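Local coordinates for extracellular protein 11-1 (Passalora fulva, PDB 6ZUS), which is a secreted, disulfide-rich fungal effector that binds zinc and probably acts as an avirulence factor in interactions with plant resistance proteins, at residues R18-S30 against I60-C74. Sequence-based numbering, arbitrary orientation.
Sequences RIPGGDNCNFYCS and IQEAPCSDCPGSKTC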
loop_
_atom_site.group_PDB
_atom_site.type_symbol
_atom_site.label_atom_id
_atom_site.label_comp_id
_atom_site.label_asym_id
_atom_site.label_seq_id
_atom_site.Cartn_x
_atom_site.Cartn_y
_atom_site.Cartn_z
ATOM N N ARG A 18 -13.789 1.278 -13.568
ATOM C CA ARG A 18 -14.953 0.599 -14.199
ATOM C C ARG A 18 -14.550 0.198 -15.618
ATOM O O ARG A 18 -13.784 0.950 -16.266
ATOM C CB ARG A 18 -16.217 1.475 -14.238
ATOM C CG ARG A 18 -16.540 2.250 -12.965
ATOM C CD ARG A 18 -16.895 1.433 -11.743
ATOM N NE ARG A 18 -17.218 2.344 -10.642
ATOM C CZ ARG A 18 -16.827 2.202 -9.364
ATOM N NH1 ARG A 18 -16.103 1.165 -8.986
ATOM N NH2 ARG A 18 -17.163 3.118 -8.465
ATOM N N ILE A 19 -15.078 -0.932 -16.083
ATOM C CA ILE A 19 -14.847 -1.442 -17.453
ATOM C C ILE A 19 -16.192 -1.834 -18.044
ATOM O O ILE A 19 -17.171 -2.058 -17.318
ATOM C CB ILE A 19 -13.841 -2.614 -17.445
ATOM C CG1 ILE A 19 -14.454 -3.851 -16.777
ATOM C CG2 ILE A 19 -12.497 -2.198 -16.795
ATOM C CD1 ILE A 19 -13.653 -5.112 -16.972
ATOM N N PRO A 20 -16.277 -1.945 -19.384
ATOM C CA PRO A 20 -17.513 -2.412 -20.028
ATOM C C PRO A 20 -17.927 -3.786 -19.472
ATOM O O PRO A 20 -17.022 -4.642 -19.243
ATOM C CB PRO A 20 -17.093 -2.508 -21.497
ATOM C CG PRO A 20 -16.017 -1.495 -21.652
ATOM C CD PRO A 20 -15.235 -1.572 -20.353
ATOM N N GLY A 21 -19.229 -3.980 -19.224
ATOM C CA GLY A 21 -19.750 -5.241 -18.639
ATOM C C GLY A 21 -19.407 -6.490 -19.462
ATOM O O GLY A 21 -19.400 -7.579 -18.886
ATOM N N GLY A 22 -19.178 -6.361 -20.769
ATOM C CA GLY A 22 -18.813 -7.500 -21.627
ATOM C C GLY A 22 -17.335 -7.866 -21.478
ATOM O O GLY A 22 -16.905 -8.916 -22.004
ATOM N N ASP A 23 -16.535 -7.017 -20.829
ATOM C CA ASP A 23 -15.087 -7.277 -20.661
ATOM C C ASP A 23 -14.814 -7.955 -19.304
ATOM O O ASP A 23 -15.716 -7.981 -18.412
ATOM C CB ASP A 23 -14.313 -5.968 -20.798
ATOM C CG ASP A 23 -14.239 -5.374 -22.204
ATOM O OD1 ASP A 23 -14.866 -5.954 -23.118
ATOM O OD2 ASP A 23 -13.470 -4.432 -22.384
ATOM N N ASN A 24 -13.565 -8.368 -19.121
ATOM C CA ASN A 24 -13.059 -8.962 -17.856
ATOM C C ASN A 24 -11.924 -8.101 -17.300
ATOM O O ASN A 24 -11.143 -7.520 -18.075
ATOM C CB ASN A 24 -12.635 -10.418 -18.062
ATOM C CG ASN A 24 -13.757 -11.320 -18.565
ATOM O OD1 ASN A 24 -13.481 -12.278 -19.289
ATOM N ND2 ASN A 24 -15.000 -11.007 -18.252
ATOM N N CYS A 25 -11.759 -8.074 -15.976
ATOM C CA CYS A 25 -10.721 -7.202 -15.338
ATOM C C CYS A 25 -9.332 -7.668 -15.742
ATOM O O CYS A 25 -8.442 -6.823 -15.834
ATOM C CB CYS A 25 -10.859 -7.138 -13.819
ATOM S SG CYS A 25 -12.432 -6.326 -13.386
ATOM N N ASN A 26 -9.163 -8.974 -15.970
ATOM C CA ASN A 26 -7.842 -9.526 -16.394
ATOM C C ASN A 26 -7.571 -9.244 -17.888
ATOM O O ASN A 26 -6.511 -9.701 -18.374
ATOM C CB ASN A 26 -7.698 -11.006 -16.045
ATOM C CG ASN A 26 -8.658 -11.920 -16.765
ATOM O OD1 ASN A 26 -9.199 -11.593 -17.832
ATOM N ND2 ASN A 26 -8.824 -13.113 -16.200
ATOM N N PHE A 27 -8.405 -8.487 -18.605
ATOM C CA PHE A 27 -7.952 -7.864 -19.885
ATOM C C PHE A 27 -7.155 -6.574 -19.591
ATOM O O PHE A 27 -6.510 -6.064 -20.480
ATOM C CB PHE A 27 -9.111 -7.479 -20.791
ATOM C CG PHE A 27 -10.039 -8.593 -21.211
ATOM C CD1 PHE A 27 -9.612 -9.912 -21.218
ATOM C CD2 PHE A 27 -11.287 -8.284 -21.737
ATOM C CE1 PHE A 27 -10.478 -10.928 -21.605
ATOM C CE2 PHE A 27 -12.153 -9.293 -22.142
ATOM C CZ PHE A 27 -11.739 -10.615 -22.080
ATOM N N TYR A 28 -7.247 -6.010 -18.373
ATOM C CA TYR A 28 -6.757 -4.646 -18.032
ATOM C C TYR A 28 -5.545 -4.678 -17.086
ATOM O O TYR A 28 -4.694 -3.763 -17.147
ATOM C CB TYR A 28 -7.922 -3.835 -17.454
ATOM C CG TYR A 28 -8.970 -3.491 -18.488
ATOM C CD1 TYR A 28 -8.838 -2.369 -19.288
ATOM C CD2 TYR A 28 -10.049 -4.330 -18.742
ATOM C CE1 TYR A 28 -9.770 -2.066 -20.273
ATOM C CE2 TYR A 28 -10.981 -4.047 -19.723
ATOM C CZ TYR A 28 -10.861 -2.901 -20.500
ATOM O OH TYR A 28 -11.792 -2.581 -21.469
ATOM N N CYS A 29 -5.529 -5.623 -16.148
ATOM C CA CYS A 29 -4.496 -5.768 -15.088
ATOM C C CYS A 29 -3.847 -7.136 -15.233
ATOM O O CYS A 29 -4.553 -8.102 -15.594
ATOM C CB CYS A 29 -5.068 -5.704 -13.666
ATOM S SG CYS A 29 -6.090 -4.235 -13.433
ATOM N N SER A 30 -2.568 -7.195 -14.904
ATOM C CA SER A 30 -1.767 -8.439 -14.882
ATOM C C SER A 30 -0.964 -8.478 -13.587
ATOM O O SER A 30 -0.658 -7.385 -13.030
ATOM C CB SER A 30 -0.878 -8.539 -16.104
ATOM O OG SER A 30 0.108 -7.506 -16.174
ATOM N N ILE A 60 -6.581 -9.335 -8.223
ATOM C CA ILE A 60 -7.548 -8.742 -9.197
ATOM C C ILE A 60 -8.935 -9.180 -8.724
ATOM O O ILE A 60 -9.120 -10.383 -8.442
ATOM C CB ILE A 60 -7.216 -9.184 -10.626
ATOM C CG1 ILE A 60 -5.788 -8.801 -11.031
ATOM C CG2 ILE A 60 -8.261 -8.663 -11.618
ATOM C CD1 ILE A 60 -5.359 -9.336 -12.409
ATOM N N GLN A 61 -9.814 -8.232 -8.494
ATOM C CA GLN A 61 -11.211 -8.456 -8.062
ATOM C C GLN A 61 -12.105 -7.812 -9.135
ATOM O O GLN A 61 -11.737 -6.733 -9.674
ATOM C CB GLN A 61 -11.570 -7.767 -6.742
ATOM C CG GLN A 61 -10.680 -8.119 -5.576
ATOM C CD GLN A 61 -10.940 -7.162 -4.425
ATOM O OE1 GLN A 61 -12.046 -7.134 -3.860
ATOM N NE2 GLN A 61 -9.930 -6.337 -4.133
ATOM N N GLU A 62 -13.258 -8.417 -9.381
ATOM C CA GLU A 62 -14.233 -7.982 -10.401
ATOM C C GLU A 62 -15.625 -8.204 -9.812
ATOM O O GLU A 62 -15.877 -9.290 -9.215
ATOM C CB GLU A 62 -13.998 -8.838 -11.663
ATOM C CG GLU A 62 -14.980 -8.627 -12.807
ATOM C CD GLU A 62 -14.762 -9.591 -13.980
ATOM O OE1 GLU A 62 -13.667 -9.572 -14.623
ATOM O OE2 GLU A 62 -15.702 -10.368 -14.254
ATOM N N ALA A 63 -16.528 -7.265 -10.037
ATOM C CA ALA A 63 -17.949 -7.402 -9.646
ATOM C C ALA A 63 -18.763 -6.517 -10.579
ATOM O O ALA A 63 -18.300 -5.441 -10.931
ATOM C CB ALA A 63 -18.145 -7.013 -8.190
ATOM N N PRO A 64 -19.967 -6.959 -11.006
ATOM C CA PRO A 64 -20.858 -6.097 -11.778
ATOM C C PRO A 64 -21.217 -4.937 -10.852
ATOM O O PRO A 64 -21.413 -5.154 -9.660
ATOM C CB PRO A 64 -22.054 -7.024 -12.085
ATOM C CG PRO A 64 -22.091 -7.966 -10.865
ATOM C CD PRO A 64 -20.602 -8.264 -10.699
ATOM N N CYS A 65 -21.294 -3.736 -11.408
ATOM C CA CYS A 65 -21.615 -2.506 -10.655
ATOM C C CYS A 65 -23.121 -2.184 -10.842
ATOM O O CYS A 65 -23.506 -1.847 -11.985
ATOM C CB CYS A 65 -20.659 -1.431 -11.122
ATOM S SG CYS A 65 -21.039 0.165 -10.374
ATOM N N SER A 66 -23.954 -2.356 -9.797
ATOM C CA SER A 66 -25.431 -2.135 -9.855
ATOM C C SER A 66 -25.721 -0.688 -10.285
ATOM O O SER A 66 -26.703 -0.506 -10.993
ATOM C CB SER A 66 -26.224 -2.474 -8.555
ATOM O OG SER A 66 -26.015 -3.822 -8.133
ATOM N N ASP A 67 -24.924 0.296 -9.836
ATOM C CA ASP A 67 -25.183 1.758 -10.039
ATOM C C ASP A 67 -24.730 2.217 -11.432
ATOM O O ASP A 67 -25.072 3.331 -11.811
ATOM C CB ASP A 67 -24.469 2.621 -8.997
ATOM C CG ASP A 67 -25.032 2.444 -7.601
ATOM O OD1 ASP A 67 -26.205 2.009 -7.488
ATOM O OD2 ASP A 67 -24.272 2.691 -6.635
ATOM N N CYS A 68 -23.915 1.425 -12.122
ATOM C CA CYS A 68 -23.244 1.783 -13.398
ATOM C C CYS A 68 -24.170 1.373 -14.543
ATOM O O CYS A 68 -25.002 0.487 -14.370
ATOM C CB CYS A 68 -21.880 1.093 -13.510
ATOM S SG CYS A 68 -20.677 1.487 -12.187
ATOM N N PRO A 69 -24.033 2.004 -15.734
ATOM C CA PRO A 69 -24.728 1.571 -16.948
ATOM C C PRO A 69 -24.094 0.327 -17.591
ATOM O O PRO A 69 -23.530 0.415 -18.658
ATOM C CB PRO A 69 -24.565 2.800 -17.868
ATOM C CG PRO A 69 -23.189 3.323 -17.506
ATOM C CD PRO A 69 -23.148 3.165 -15.997
ATOM N N GLY A 70 -24.195 -0.823 -16.939
ATOM C CA GLY A 70 -23.754 -2.096 -17.535
ATOM C C GLY A 70 -22.268 -2.347 -17.293
ATOM O O GLY A 70 -21.762 -3.310 -17.884
ATOM N N SER A 71 -21.601 -1.562 -16.434
ATOM C CA SER A 71 -20.131 -1.630 -16.177
ATOM C C SER A 71 -19.832 -2.641 -15.074
ATOM O O SER A 71 -20.700 -2.805 -14.181
ATOM C CB SER A 71 -19.575 -0.301 -15.729
ATOM O OG SER A 71 -20.010 0.716 -16.600
ATOM N N LYS A 72 -18.607 -3.173 -15.074
ATOM C CA LYS A 72 -18.045 -3.948 -13.952
ATOM C C LYS A 72 -17.045 -3.032 -13.253
ATOM O O LYS A 72 -16.437 -2.137 -13.931
ATOM C CB LYS A 72 -17.280 -5.178 -14.418
ATOM C CG LYS A 72 -18.153 -6.300 -14.947
ATOM C CD LYS A 72 -17.299 -7.384 -15.552
ATOM C CE LYS A 72 -18.090 -8.536 -16.128
ATOM N NZ LYS A 72 -17.159 -9.518 -16.743
ATOM N N THR A 73 -16.907 -3.237 -11.948
ATOM C CA THR A 73 -15.851 -2.612 -11.119
ATOM C C THR A 73 -14.685 -3.596 -11.042
ATOM O O THR A 73 -14.915 -4.775 -10.594
ATOM C CB THR A 73 -16.327 -2.275 -9.709
ATOM O OG1 THR A 73 -17.296 -1.245 -9.844
ATOM C CG2 THR A 73 -15.187 -1.776 -8.838
ATOM N N CYS A 74 -13.502 -3.095 -11.368
ATOM C CA CYS A 74 -12.222 -3.800 -11.209
ATOM C C CYS A 74 -11.474 -3.182 -10.039
ATOM O O CYS A 74 -11.390 -1.941 -9.971
ATOM C CB CYS A 74 -11.312 -3.694 -12.421
ATOM S SG CYS A 74 -12.152 -4.314 -13.883
HETATM O O HOH W 1 -19.190 -10.343 -19.305
HETATM O O HOH W 2 -11.283 -10.974 -14.734
#
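Lys72 and Glu62 grip the loop after strand 6-20 through Asp23 and Cys25, at one end of the chain's four-stranded antiparallel sheet. The lysine chain runs fully extended beyond CG, and Lys72 NZ donates to Asp23 O at 2.7 Å. NZ also forms a salt bridge with Glu62 OE2, reached from above the carboxylate plane, 64° out of it. The other carboxylate oxygen, Glu62 OE1, takes the backbone N-H of Cys25 at 2.8 Å in a nearly straight bond, received on the anti side, somewhat out of the carboxylate plane. A water bound to OE1 also accepts from Asn26 N. One carboxylate thus ties the lysine to the start of the 3-10 segment 25-27, and its charge is probably balanced in part by the ammonium.

Behind these bonds runs the antiparallel pairing of the two inner strands, 6-20 and 71-86. Ile19 and Lys72 form the hydrogen-bonded pair, N to O in both directions; next to it Arg18 and Thr73 are a non-hydrogen-bonded pair, their side chains alongside each other on the opposite face of the sheet from Ile19 and Lys72. In one of its two modelled conformers Arg18 brings CD to 3.8 Å from Cys68 SG, half of the disulfide that closes the 65-68 turn.

On the Ile19 face the Cys25-Cys74 disulfide joins loop to strand covalently, with chi3 of -83°. Ile19 CD1 presses on Cys74 SG at 3.5 Å, while CB and CG of Glu62 lie against Cys25 SG. Farther along, Ile60 packs against the 3-10 segment, Ile60 CG2 touching Cys25 CB at 3.7 Å. Cys29, disulfide-bonded to Cys76 and with its side chain close to a bound zinc ion, meets the last methyl of that isoleucine: Ile60 CD1 sits 3.9 Å from Cys29 CB.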